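Local coordinates for protein O-methyltransferase, SAM-dependent (Legionella pneumophila subsp. pneumophila, PDB 3R3H) that probably transfers a methyl group from S-adenosylmethionine to a hydroxyl oxygen of its substrate, as an O-methyltransferase, at residues A[50-55]-A[212-217]; A[89-94]-A[123-128]. All blocks are in the same frame, centred on the assembly; numbering follows the deposited sequence.

Contact 1. Residues A[50-55]-A[212-217]; sequences QFMQML and DGMFLV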
# COMPACT_ATOMS: atom_id res chain seq x y z
N GLN A 50 0.98 -7.78 -7.15
CA GLN A 50 2.38 -7.50 -6.91
C GLN A 50 2.51 -6.66 -5.64
O GLN A 50 3.53 -6.73 -4.95
CB GLN A 50 2.96 -6.78 -8.12
CG GLN A 50 4.40 -6.37 -7.93
CD GLN A 50 5.13 -6.16 -9.24
OE1 GLN A 50 6.16 -5.47 -9.29
NE2 GLN A 50 4.62 -6.77 -10.31
N PHE A 51 1.48 -5.87 -5.34
CA PHE A 51 1.48 -5.06 -4.14
C PHE A 51 1.34 -5.98 -2.95
O PHE A 51 1.98 -5.78 -1.92
CB PHE A 51 0.33 -4.05 -4.15
CG PHE A 51 0.16 -3.29 -2.85
CD1 PHE A 51 -1.05 -3.31 -2.17
CD2 PHE A 51 1.22 -2.59 -2.29
CE1 PHE A 51 -1.21 -2.64 -0.94
CE2 PHE A 51 1.08 -1.91 -1.07
CZ PHE A 51 -0.14 -1.94 -0.40
N MET A 52 0.48 -7.00 -3.09
CA MET A 52 0.24 -7.98 -2.03
C MET A 52 1.45 -8.89 -1.80
O MET A 52 1.56 -9.57 -0.78
CB MET A 52 -1.00 -8.82 -2.36
CG MET A 52 -2.32 -8.02 -2.42
SD MET A 52 -3.80 -9.06 -2.45
CE MET A 52 -3.64 -9.78 -4.06
N GLN A 53 2.35 -8.89 -2.78
CA GLN A 53 3.58 -9.68 -2.69
C GLN A 53 4.53 -8.87 -1.82
O GLN A 53 5.27 -9.42 -0.99
CB GLN A 53 4.20 -9.85 -4.07
CG GLN A 53 3.53 -10.85 -4.96
CD GLN A 53 4.34 -11.12 -6.20
OE1 GLN A 53 4.46 -12.27 -6.64
NE2 GLN A 53 4.92 -10.07 -6.77
N MET A 54 4.53 -7.56 -2.04
CA MET A 54 5.35 -6.64 -1.27
C MET A 54 4.90 -6.84 0.19
O MET A 54 5.72 -7.03 1.08
CB MET A 54 5.06 -5.21 -1.74
CG MET A 54 5.75 -4.12 -0.95
SD MET A 54 7.29 -3.60 -1.66
CE MET A 54 8.38 -4.74 -0.89
N LEU A 55 3.58 -6.82 0.40
CA LEU A 55 3.00 -6.97 1.72
C LEU A 55 3.46 -8.24 2.43
O LEU A 55 3.72 -8.22 3.65
CB LEU A 55 1.47 -6.96 1.61
CG LEU A 55 0.89 -5.66 1.04
CD1 LEU A 55 -0.58 -5.84 0.75
CD2 LEU A 55 1.12 -4.51 2.01
N ASP A 212 -10.98 -1.57 -6.02
CA ASP A 212 -12.36 -1.16 -5.92
C ASP A 212 -12.33 -0.67 -4.48
O ASP A 212 -13.33 -0.69 -3.77
CB ASP A 212 -13.31 -2.36 -6.01
CG ASP A 212 -14.70 -1.96 -6.47
OD1 ASP A 212 -15.66 -2.75 -6.26
OD2 ASP A 212 -14.81 -0.86 -7.06
N GLY A 213 -11.13 -0.23 -4.08
CA GLY A 213 -10.92 0.22 -2.73
C GLY A 213 -10.38 -0.97 -1.96
O GLY A 213 -10.98 -2.05 -2.00
N MET A 214 -9.25 -0.80 -1.29
CA MET A 214 -8.65 -1.89 -0.52
C MET A 214 -8.34 -1.42 0.90
O MET A 214 -7.63 -0.43 1.12
CB MET A 214 -7.37 -2.41 -1.21
CG MET A 214 -6.77 -3.66 -0.56
SD MET A 214 -5.42 -4.42 -1.49
CE MET A 214 -6.37 -5.55 -2.59
N PHE A 215 -8.90 -2.13 1.87
CA PHE A 215 -8.73 -1.79 3.27
C PHE A 215 -7.61 -2.63 3.87
O PHE A 215 -7.58 -3.84 3.70
CB PHE A 215 -10.02 -2.10 4.03
CG PHE A 215 -10.70 -0.90 4.65
CD1 PHE A 215 -9.96 0.08 5.33
CD2 PHE A 215 -12.09 -0.79 4.64
CE1 PHE A 215 -10.60 1.14 5.98
CE2 PHE A 215 -12.74 0.26 5.29
CZ PHE A 215 -11.99 1.23 5.96
N LEU A 216 -6.70 -1.97 4.58
CA LEU A 216 -5.61 -2.69 5.24
C LEU A 216 -5.81 -2.51 6.75
O LEU A 216 -5.71 -1.39 7.26
CB LEU A 216 -4.25 -2.13 4.84
CG LEU A 216 -3.84 -2.30 3.38
CD1 LEU A 216 -2.47 -1.71 3.17
CD2 LEU A 216 -3.85 -3.77 3.02
N VAL A 217 -6.11 -3.58 7.46
CA VAL A 217 -6.31 -3.47 8.89
C VAL A 217 -5.31 -4.34 9.63
O VAL A 217 -4.98 -5.43 9.17
CB VAL A 217 -7.74 -3.87 9.31
CG1 VAL A 217 -8.77 -3.35 8.31
CG2 VAL A 217 -7.84 -5.38 9.46
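L216 meets F51 and L55 where helix 46-59 packs on strand 214-219, the antiparallel strand that marks the Rossmann-like sheet of class I methyltransferases. The segment axes run nearly parallel, 5° apart, at a closest approach of 12.9 Å, so side chains alone bridge the gap; no hydrogen bond crosses it.

The L216 side chain carries the middle of the contact. Its CB points toward the helix but stays beyond contact distance, and CG, placed beside the backbone N (chi1 -65°), serves as the fork. One branch ends in CD1, which reaches the edge of the F51 ring near its plane, 4.3 Å from F51 CZ. The other ends in CD2, which lies 4.5 Å from CD1 of L55. That same L55 methyl sits over one face of F51, offset toward the rim, so the ring is met on a face by its own helix and at its edge by the strand. Beside it in the sheet, L165 and A167 of strand 164-169 and L208 of strand 203-208 also touch L216.

All five touching residues are buried, and F51 additionally packs on L208 of the second subunit, which makes this helix part of the interface with that subunit. The contacts between the two segments are long van der Waals separations and bury 167 Å² in all, a modest amount.

Toward the start of the strand, M214 runs extended through its first two torsions (chi1 -173°) and then bends at sulfur, bringing its methyl CE 4.4 Å from SD of M52.

Contact 2. Residues A[89-94]-A[123-128]; sequences ITCDIN and DTLHSL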
# COMPACT_ATOMS: atom_id res chain seq x y z
N ILE A 89 -3.06 -20.84 1.69
CA ILE A 89 -4.31 -21.58 1.65
C ILE A 89 -5.33 -20.74 0.88
O ILE A 89 -5.81 -19.72 1.38
CB ILE A 89 -4.82 -21.86 3.07
CG1 ILE A 89 -3.86 -22.83 3.75
CG2 ILE A 89 -6.24 -22.42 3.02
CD1 ILE A 89 -4.28 -23.23 5.13
N THR A 90 -5.62 -21.15 -0.35
CA THR A 90 -6.57 -20.46 -1.20
C THR A 90 -7.93 -21.14 -1.03
O THR A 90 -8.02 -22.37 -1.08
CB THR A 90 -6.09 -20.51 -2.69
OG1 THR A 90 -7.10 -19.99 -3.56
CG2 THR A 90 -5.77 -21.94 -3.10
N CYS A 91 -8.97 -20.35 -0.77
CA CYS A 91 -10.30 -20.92 -0.57
C CYS A 91 -11.17 -20.51 -1.74
O CYS A 91 -11.51 -19.33 -1.86
CB CYS A 91 -10.92 -20.39 0.73
SG CYS A 91 -9.89 -20.56 2.26
N ASP A 92 -11.50 -21.47 -2.62
CA ASP A 92 -12.33 -21.15 -3.78
C ASP A 92 -13.79 -21.56 -3.58
O ASP A 92 -14.14 -22.75 -3.61
CB ASP A 92 -11.78 -21.78 -5.05
CG ASP A 92 -12.45 -21.22 -6.31
OD1 ASP A 92 -12.27 -21.79 -7.42
OD2 ASP A 92 -13.15 -20.20 -6.19
N ILE A 93 -14.63 -20.54 -3.39
CA ILE A 93 -16.07 -20.69 -3.15
C ILE A 93 -16.82 -20.89 -4.45
O ILE A 93 -17.97 -21.34 -4.46
CB ILE A 93 -16.62 -19.45 -2.45
CG1 ILE A 93 -16.60 -18.27 -3.41
CG2 ILE A 93 -15.75 -19.14 -1.24
CD1 ILE A 93 -17.28 -17.03 -2.90
N ASN A 94 -16.17 -20.53 -5.55
CA ASN A 94 -16.76 -20.66 -6.88
C ASN A 94 -17.34 -22.06 -7.13
O ASN A 94 -16.67 -23.09 -6.93
CB ASN A 94 -15.69 -20.34 -7.93
CG ASN A 94 -16.25 -20.26 -9.34
OD1 ASN A 94 -17.45 -20.36 -9.56
ND2 ASN A 94 -15.37 -20.06 -10.30
N ASP A 123 -17.50 -22.13 6.04
CA ASP A 123 -17.17 -23.45 6.57
C ASP A 123 -15.68 -23.70 6.60
O ASP A 123 -15.14 -24.21 7.58
CB ASP A 123 -17.82 -24.56 5.75
CG ASP A 123 -19.32 -24.44 5.70
OD1 ASP A 123 -19.82 -23.61 4.90
OD2 ASP A 123 -20.00 -25.17 6.47
N THR A 124 -15.01 -23.36 5.51
CA THR A 124 -13.58 -23.55 5.41
C THR A 124 -12.84 -22.78 6.50
O THR A 124 -11.84 -23.26 7.03
CB THR A 124 -13.06 -23.09 4.02
OG1 THR A 124 -13.71 -23.85 2.99
CG2 THR A 124 -11.56 -23.29 3.93
N LEU A 125 -13.34 -21.60 6.85
CA LEU A 125 -12.70 -20.78 7.89
C LEU A 125 -12.94 -21.30 9.31
O LEU A 125 -12.05 -21.20 10.16
CB LEU A 125 -13.14 -19.32 7.79
CG LEU A 125 -12.94 -18.57 6.46
CD1 LEU A 125 -13.08 -17.08 6.73
CD2 LEU A 125 -11.57 -18.86 5.86
N HIS A 126 -14.12 -21.83 9.59
CA HIS A 126 -14.35 -22.37 10.93
C HIS A 126 -13.51 -23.62 11.06
O HIS A 126 -12.93 -23.90 12.10
CB HIS A 126 -15.82 -22.71 11.15
CG HIS A 126 -16.70 -21.50 11.23
ND1 HIS A 126 -17.51 -21.11 10.18
CD2 HIS A 126 -16.83 -20.56 12.19
CE1 HIS A 126 -18.10 -19.97 10.50
NE2 HIS A 126 -17.71 -19.62 11.71
N SER A 127 -13.45 -24.39 9.98
CA SER A 127 -12.66 -25.60 9.97
C SER A 127 -11.19 -25.28 10.26
O SER A 127 -10.51 -26.00 10.99
CB SER A 127 -12.78 -26.27 8.60
OG SER A 127 -11.58 -26.97 8.32
N LEU A 128 -10.71 -24.19 9.65
CA LEU A 128 -9.34 -23.74 9.84
C LEU A 128 -9.10 -23.32 11.28
O LEU A 128 -8.01 -23.50 11.81
CB LEU A 128 -9.03 -22.57 8.92
CG LEU A 128 -8.81 -22.89 7.45
CD1 LEU A 128 -8.68 -21.59 6.68
CD2 LEU A 128 -7.56 -23.73 7.29
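C91 and T124 form the close end of this strand-on-helix packing, with C91 SG 3.6 Å from the T124 methyl CG2. The CA atoms of C91 and T124 are 7.3 Å apart here, against 9.9 Å between those of I89 and L128, so strand and helix diverge, in keeping with their 148° angle. With chi1 of T124 at -60°, OG1 stands beside the backbone N and CG2 opposite that N, facing the sulfur; OG1 makes a weak bond to the P120 carbonyl. L125 adds its CD2, 4.3 Å from C91 SG.

At the wider end longer chains fill the gap: I89 CD1 and L128 CD2 meet at 4.0 Å as the two side chains pass in opposite directions.

The solvent side belongs to the helix, where D123 is exposed and H126 partly so. D92, though buried, points away from the helix, and its OD2 accepts from N94 N in an Asx turn and also from F70 N. An acidic residue at this strand end usually meets the cofactor ribose in class I methyltransferases.

Helix 121-132 thus rests on strand 87-92 while reaching L65 and L67 of strand 63-68, with helix 149-159 beside it at L125 and H126.

Contacts 1 and 2 fix helices to two separate places on one seven-stranded sheet: contact 1 on the antiparallel strand 214-219, contact 2 on the parallel strand 87-92, with strands 63-68, 137-143 and 164-169 between them. Their centres lie 20 Å apart and their nearest atoms about 11 Å, so neither touches the other. In the usual class I topology helices 46-59 and 121-132 cover opposite faces of the sheet. In sequence, both segments of contact 2 fall between those of contact 1. Contact 2 lies next to D92, at the C-terminal end of strand 87-92, where class I methyltransferases usually bind the cofactor; contact 1 packs against the second subunit, which does not touch the segments of contact 2.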